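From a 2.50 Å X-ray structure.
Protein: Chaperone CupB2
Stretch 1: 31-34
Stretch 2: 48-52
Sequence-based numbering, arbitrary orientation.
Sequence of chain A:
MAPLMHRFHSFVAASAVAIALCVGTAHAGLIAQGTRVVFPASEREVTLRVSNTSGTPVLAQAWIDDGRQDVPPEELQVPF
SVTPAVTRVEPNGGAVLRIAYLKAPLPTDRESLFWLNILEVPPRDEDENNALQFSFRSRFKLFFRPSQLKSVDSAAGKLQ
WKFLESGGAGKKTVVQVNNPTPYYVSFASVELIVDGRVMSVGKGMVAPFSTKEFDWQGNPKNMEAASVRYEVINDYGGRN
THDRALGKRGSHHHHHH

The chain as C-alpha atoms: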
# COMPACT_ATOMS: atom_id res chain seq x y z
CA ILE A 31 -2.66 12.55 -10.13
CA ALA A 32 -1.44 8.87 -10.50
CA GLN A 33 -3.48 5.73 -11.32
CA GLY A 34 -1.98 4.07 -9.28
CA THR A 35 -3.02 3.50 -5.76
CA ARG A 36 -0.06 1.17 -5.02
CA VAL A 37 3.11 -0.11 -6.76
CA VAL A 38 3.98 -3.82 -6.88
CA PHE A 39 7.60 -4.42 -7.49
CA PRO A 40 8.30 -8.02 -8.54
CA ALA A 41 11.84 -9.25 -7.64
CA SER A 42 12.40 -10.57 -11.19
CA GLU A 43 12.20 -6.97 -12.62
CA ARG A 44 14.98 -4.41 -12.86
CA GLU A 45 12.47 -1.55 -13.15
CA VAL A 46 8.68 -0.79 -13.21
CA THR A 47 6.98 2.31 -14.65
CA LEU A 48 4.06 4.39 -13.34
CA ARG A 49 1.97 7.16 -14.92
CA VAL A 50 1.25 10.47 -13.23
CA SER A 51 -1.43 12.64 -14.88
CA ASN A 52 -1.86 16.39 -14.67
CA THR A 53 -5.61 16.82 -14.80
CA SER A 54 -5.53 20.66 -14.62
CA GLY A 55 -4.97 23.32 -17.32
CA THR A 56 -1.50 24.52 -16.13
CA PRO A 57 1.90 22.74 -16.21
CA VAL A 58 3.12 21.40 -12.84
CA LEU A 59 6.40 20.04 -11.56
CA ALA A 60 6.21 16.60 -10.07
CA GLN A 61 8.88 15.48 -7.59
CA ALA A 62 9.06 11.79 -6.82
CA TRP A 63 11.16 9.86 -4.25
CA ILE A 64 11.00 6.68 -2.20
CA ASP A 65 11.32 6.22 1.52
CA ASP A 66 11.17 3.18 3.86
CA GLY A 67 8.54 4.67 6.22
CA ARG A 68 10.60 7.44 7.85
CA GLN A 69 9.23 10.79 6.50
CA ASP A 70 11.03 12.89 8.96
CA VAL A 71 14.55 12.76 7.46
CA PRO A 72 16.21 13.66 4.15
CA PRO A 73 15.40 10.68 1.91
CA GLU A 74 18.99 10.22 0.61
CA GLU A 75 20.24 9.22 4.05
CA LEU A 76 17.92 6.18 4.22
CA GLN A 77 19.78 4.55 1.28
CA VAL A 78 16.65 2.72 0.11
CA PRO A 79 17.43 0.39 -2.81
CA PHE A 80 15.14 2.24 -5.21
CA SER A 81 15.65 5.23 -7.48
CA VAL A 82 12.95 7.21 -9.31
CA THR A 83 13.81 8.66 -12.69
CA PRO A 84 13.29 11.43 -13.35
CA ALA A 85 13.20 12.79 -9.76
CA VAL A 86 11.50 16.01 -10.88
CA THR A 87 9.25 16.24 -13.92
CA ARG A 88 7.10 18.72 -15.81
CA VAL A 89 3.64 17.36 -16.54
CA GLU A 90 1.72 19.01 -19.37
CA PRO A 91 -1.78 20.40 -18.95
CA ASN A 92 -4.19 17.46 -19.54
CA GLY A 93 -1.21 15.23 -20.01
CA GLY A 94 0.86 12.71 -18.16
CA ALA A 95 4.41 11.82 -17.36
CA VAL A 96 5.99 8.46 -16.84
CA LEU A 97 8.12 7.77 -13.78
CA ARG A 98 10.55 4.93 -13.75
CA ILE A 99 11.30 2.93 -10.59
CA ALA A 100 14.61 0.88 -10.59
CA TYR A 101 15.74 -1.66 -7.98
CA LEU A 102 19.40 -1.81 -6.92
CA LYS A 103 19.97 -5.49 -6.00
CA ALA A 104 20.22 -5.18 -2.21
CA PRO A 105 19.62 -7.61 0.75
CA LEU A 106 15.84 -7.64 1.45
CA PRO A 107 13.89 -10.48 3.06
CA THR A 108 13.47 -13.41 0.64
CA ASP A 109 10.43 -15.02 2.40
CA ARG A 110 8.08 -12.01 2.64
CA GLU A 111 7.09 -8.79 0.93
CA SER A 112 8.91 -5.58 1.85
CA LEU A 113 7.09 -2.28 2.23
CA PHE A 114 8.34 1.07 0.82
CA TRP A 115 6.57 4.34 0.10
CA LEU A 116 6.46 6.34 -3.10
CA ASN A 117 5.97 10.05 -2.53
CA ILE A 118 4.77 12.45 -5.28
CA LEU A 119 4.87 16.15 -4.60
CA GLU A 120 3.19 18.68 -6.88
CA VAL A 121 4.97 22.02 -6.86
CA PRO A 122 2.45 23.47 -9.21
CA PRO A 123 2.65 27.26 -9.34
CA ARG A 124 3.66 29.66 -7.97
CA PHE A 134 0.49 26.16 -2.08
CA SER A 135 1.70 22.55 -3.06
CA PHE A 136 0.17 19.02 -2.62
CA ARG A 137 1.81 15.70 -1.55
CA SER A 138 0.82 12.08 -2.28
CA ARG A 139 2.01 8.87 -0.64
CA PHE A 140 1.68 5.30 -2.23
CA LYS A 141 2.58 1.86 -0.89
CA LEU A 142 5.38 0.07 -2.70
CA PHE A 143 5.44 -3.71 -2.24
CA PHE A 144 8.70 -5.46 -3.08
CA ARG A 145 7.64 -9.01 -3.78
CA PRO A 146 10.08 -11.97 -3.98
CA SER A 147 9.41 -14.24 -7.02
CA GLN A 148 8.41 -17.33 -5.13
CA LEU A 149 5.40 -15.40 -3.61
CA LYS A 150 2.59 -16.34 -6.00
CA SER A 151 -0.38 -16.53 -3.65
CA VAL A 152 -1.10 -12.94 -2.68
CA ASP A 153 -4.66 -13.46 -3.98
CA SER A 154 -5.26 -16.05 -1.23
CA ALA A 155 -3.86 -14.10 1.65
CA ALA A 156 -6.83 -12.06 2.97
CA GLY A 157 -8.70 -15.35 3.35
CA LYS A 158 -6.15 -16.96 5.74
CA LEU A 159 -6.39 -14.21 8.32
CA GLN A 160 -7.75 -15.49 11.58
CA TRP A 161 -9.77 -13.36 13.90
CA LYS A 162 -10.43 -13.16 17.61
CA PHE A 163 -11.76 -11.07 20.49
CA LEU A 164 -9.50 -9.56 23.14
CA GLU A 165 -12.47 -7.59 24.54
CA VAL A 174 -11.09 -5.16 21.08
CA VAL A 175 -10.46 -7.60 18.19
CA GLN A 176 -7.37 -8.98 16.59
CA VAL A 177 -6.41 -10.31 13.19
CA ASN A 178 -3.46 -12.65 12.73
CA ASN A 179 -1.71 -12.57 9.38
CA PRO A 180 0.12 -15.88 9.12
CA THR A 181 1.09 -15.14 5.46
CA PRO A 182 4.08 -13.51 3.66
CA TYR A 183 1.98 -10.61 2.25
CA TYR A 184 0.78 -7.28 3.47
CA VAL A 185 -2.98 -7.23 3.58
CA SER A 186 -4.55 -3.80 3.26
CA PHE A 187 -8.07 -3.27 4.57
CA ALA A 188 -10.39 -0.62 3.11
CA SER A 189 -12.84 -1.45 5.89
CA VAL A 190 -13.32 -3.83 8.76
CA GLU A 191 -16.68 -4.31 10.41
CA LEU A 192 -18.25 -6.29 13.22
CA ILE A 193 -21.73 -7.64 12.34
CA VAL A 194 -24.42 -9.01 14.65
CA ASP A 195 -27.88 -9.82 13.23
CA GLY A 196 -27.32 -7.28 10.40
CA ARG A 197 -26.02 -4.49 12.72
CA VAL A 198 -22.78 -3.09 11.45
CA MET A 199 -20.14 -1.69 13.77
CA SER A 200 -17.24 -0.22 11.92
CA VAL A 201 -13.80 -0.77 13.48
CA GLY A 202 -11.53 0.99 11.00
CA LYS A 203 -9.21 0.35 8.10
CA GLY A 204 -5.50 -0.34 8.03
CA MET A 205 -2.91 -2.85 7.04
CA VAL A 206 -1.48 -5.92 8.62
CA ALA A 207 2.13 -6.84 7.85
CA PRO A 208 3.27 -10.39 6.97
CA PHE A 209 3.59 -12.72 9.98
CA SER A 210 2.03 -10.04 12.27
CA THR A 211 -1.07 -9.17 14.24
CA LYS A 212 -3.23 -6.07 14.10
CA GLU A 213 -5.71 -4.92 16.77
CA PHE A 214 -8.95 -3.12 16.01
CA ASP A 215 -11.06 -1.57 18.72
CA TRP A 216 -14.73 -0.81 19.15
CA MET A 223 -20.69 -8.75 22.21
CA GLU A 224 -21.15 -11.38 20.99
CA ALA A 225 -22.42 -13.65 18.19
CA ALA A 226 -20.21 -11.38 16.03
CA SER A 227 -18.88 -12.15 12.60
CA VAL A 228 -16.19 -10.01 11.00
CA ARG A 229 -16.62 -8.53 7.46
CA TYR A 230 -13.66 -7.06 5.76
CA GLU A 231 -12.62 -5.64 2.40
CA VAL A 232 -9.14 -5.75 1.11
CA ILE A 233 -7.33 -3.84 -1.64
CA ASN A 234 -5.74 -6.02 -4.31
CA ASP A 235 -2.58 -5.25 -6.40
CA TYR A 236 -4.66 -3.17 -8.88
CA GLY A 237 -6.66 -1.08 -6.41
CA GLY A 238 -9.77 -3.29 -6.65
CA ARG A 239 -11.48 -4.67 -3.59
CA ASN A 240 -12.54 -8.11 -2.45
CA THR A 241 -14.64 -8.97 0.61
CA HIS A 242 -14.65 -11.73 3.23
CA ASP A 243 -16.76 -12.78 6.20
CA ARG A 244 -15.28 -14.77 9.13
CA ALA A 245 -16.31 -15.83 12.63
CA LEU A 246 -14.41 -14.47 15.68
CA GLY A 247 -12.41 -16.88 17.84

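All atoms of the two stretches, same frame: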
# COMPACT_ATOMS: atom_id res chain seq x y z
N ILE A 31 -4.14 12.70 -10.20
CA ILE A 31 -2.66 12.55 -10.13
C ILE A 31 -2.25 11.10 -9.72
O ILE A 31 -2.32 10.73 -8.52
CB ILE A 31 -2.04 13.61 -9.20
N ALA A 32 -1.83 10.30 -10.71
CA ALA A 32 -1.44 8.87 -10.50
C ALA A 32 -2.61 7.86 -10.50
O ALA A 32 -3.57 8.00 -9.75
CB ALA A 32 -0.49 8.67 -9.24
N GLN A 33 -2.54 6.86 -11.37
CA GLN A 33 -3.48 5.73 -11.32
C GLN A 33 -2.85 4.32 -11.61
O GLN A 33 -2.66 3.96 -12.81
CB GLN A 33 -4.80 5.97 -12.13
CG GLN A 33 -4.95 7.30 -12.96
CD GLN A 33 -4.06 7.37 -14.24
OE1 GLN A 33 -4.35 6.70 -15.25
NE2 GLN A 33 -2.99 8.20 -14.19
N GLY A 34 -2.45 3.55 -10.58
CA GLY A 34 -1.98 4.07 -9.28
C GLY A 34 -2.86 4.24 -8.06
O GLY A 34 -3.54 5.26 -7.91
N LEU A 48 5.22 3.87 -14.05
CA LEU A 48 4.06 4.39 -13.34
C LEU A 48 3.70 5.69 -14.02
O LEU A 48 4.58 6.51 -14.29
CB LEU A 48 4.47 4.68 -11.88
CG LEU A 48 3.54 5.61 -11.07
CD1 LEU A 48 2.42 4.82 -10.47
CD2 LEU A 48 4.29 6.39 -9.96
N ARG A 49 2.42 5.90 -14.31
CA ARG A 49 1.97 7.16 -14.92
C ARG A 49 1.45 8.12 -13.86
O ARG A 49 0.73 7.70 -12.94
CB ARG A 49 0.89 6.92 -15.97
CG ARG A 49 1.36 6.08 -17.10
CD ARG A 49 0.22 5.89 -18.08
NE ARG A 49 0.54 4.93 -19.13
CZ ARG A 49 -0.27 4.62 -20.15
NH1 ARG A 49 -1.46 5.22 -20.25
NH2 ARG A 49 0.10 3.73 -21.06
N VAL A 50 1.84 9.40 -14.00
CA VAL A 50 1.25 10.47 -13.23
C VAL A 50 0.62 11.49 -14.16
O VAL A 50 1.30 12.04 -15.00
CB VAL A 50 2.27 11.18 -12.30
CG1 VAL A 50 3.03 10.16 -11.44
CG2 VAL A 50 3.24 12.02 -13.10
N SER A 51 -0.68 11.73 -14.02
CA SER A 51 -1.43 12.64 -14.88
C SER A 51 -1.62 14.00 -14.23
O SER A 51 -1.80 14.12 -13.02
CB SER A 51 -2.83 12.10 -15.17
OG SER A 51 -2.79 10.83 -15.78
N ASN A 52 -1.56 15.02 -15.07
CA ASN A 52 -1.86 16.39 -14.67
C ASN A 52 -3.24 16.70 -15.23
O ASN A 52 -3.44 16.86 -16.45
CB ASN A 52 -0.79 17.34 -15.18
CG ASN A 52 -1.12 18.76 -14.97
OD1 ASN A 52 -2.15 19.08 -14.38
ND2 ASN A 52 -0.27 19.66 -15.47
O HOH W 1 0.47 3.61 -14.16

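Residues 31-34 lie along the strand 48-52 without a single direct hydrogen bond among the modelled atoms; in its place run two backbone CA-H...O contacts and one bridging water. Ile31 CA sits 3.4 Å from Ser51 O, with an angle at the hydrogen of 154°, and Ala32 CA sits 3.5 Å from Arg49 O, with an angle of 168°. The second is nearly straight and the first moderately bent; in both the CA hydrogen points towards a carbonyl oxygen that, in a regular sheet, would usually receive an amide hydrogen. The amides do not replace them: Gln33 N is 3.7 Å from Arg49 O, and Ala32 N is 3.8 Å from Ser51 N. The backbones are nevertheless close, with Ala32 CA 4.2 Å from Val50 CA and Ile31 CA 4.9 Å from Ser51 CA. As the numbering rises in stretch 1 it falls in stretch 2, so the two segments run in opposite senses. Stretch 1 itself forms no regular strand, and the positive phi of Ala32 (84°) sets it apart from the extended backbone it faces.

Water 1 supplies the polar link. It accepts a hydrogen bond from Arg49 N at 3.0 Å from its oxygen, and it donates a weak one to Gln33 O at 3.4 Å, thereby joining an amide of the strand to a carbonyl of the loop.

The contact is small, burying 275 Å² over both sides. Ala32 CB lies 4.4 Å from Val50 CG1, an apolar contact in which the short methyl group meets one branch of a buried valine. The chi1 of Val50 is m, and its beta-branched side chain suits the extended backbone of a strand. Among the modelled atoms of Ile31, the closest approach is CA to Ser51 O; the side chain stops at CB, so the contacts of the rest are unknown.

Gln33 is exposed, yet it has 56 Å² covered by the strand. Its CA-to-CB bond points away from the strand, but the chain bends, with chi1 at an unusual 4° and chi2 and chi3 at 72° and 74°, and its end returns. Gln33 NE2 comes to 3.1 Å from Ser51 OG, yet the angle is poor and the pair does not count as a hydrogen bond; NE2 also lies 4.5 Å from Arg49 CB. A long, flexible amide can lie over the strand while remaining exposed, and Ser51, chi1 m, places its OG beside the Gln33 amide. The CA-to-CB bond of Arg49 points sideways and the end of its side chain leads away from the loop, whereas its backbone O and N meet Ala32 CA and water 1.

Gly34 follows a cis peptide bond and has phi 95°, a value that by itself favours glycine. An ideal CB here would clash with Ala32 C at 2.9 Å. Leu48 makes no contact within 4.5 Å, although its side-chain end comes nearer to the loop. Asn52, pointing away, takes no part; its ND2 is hydrogen-bonded elsewhere in the structure.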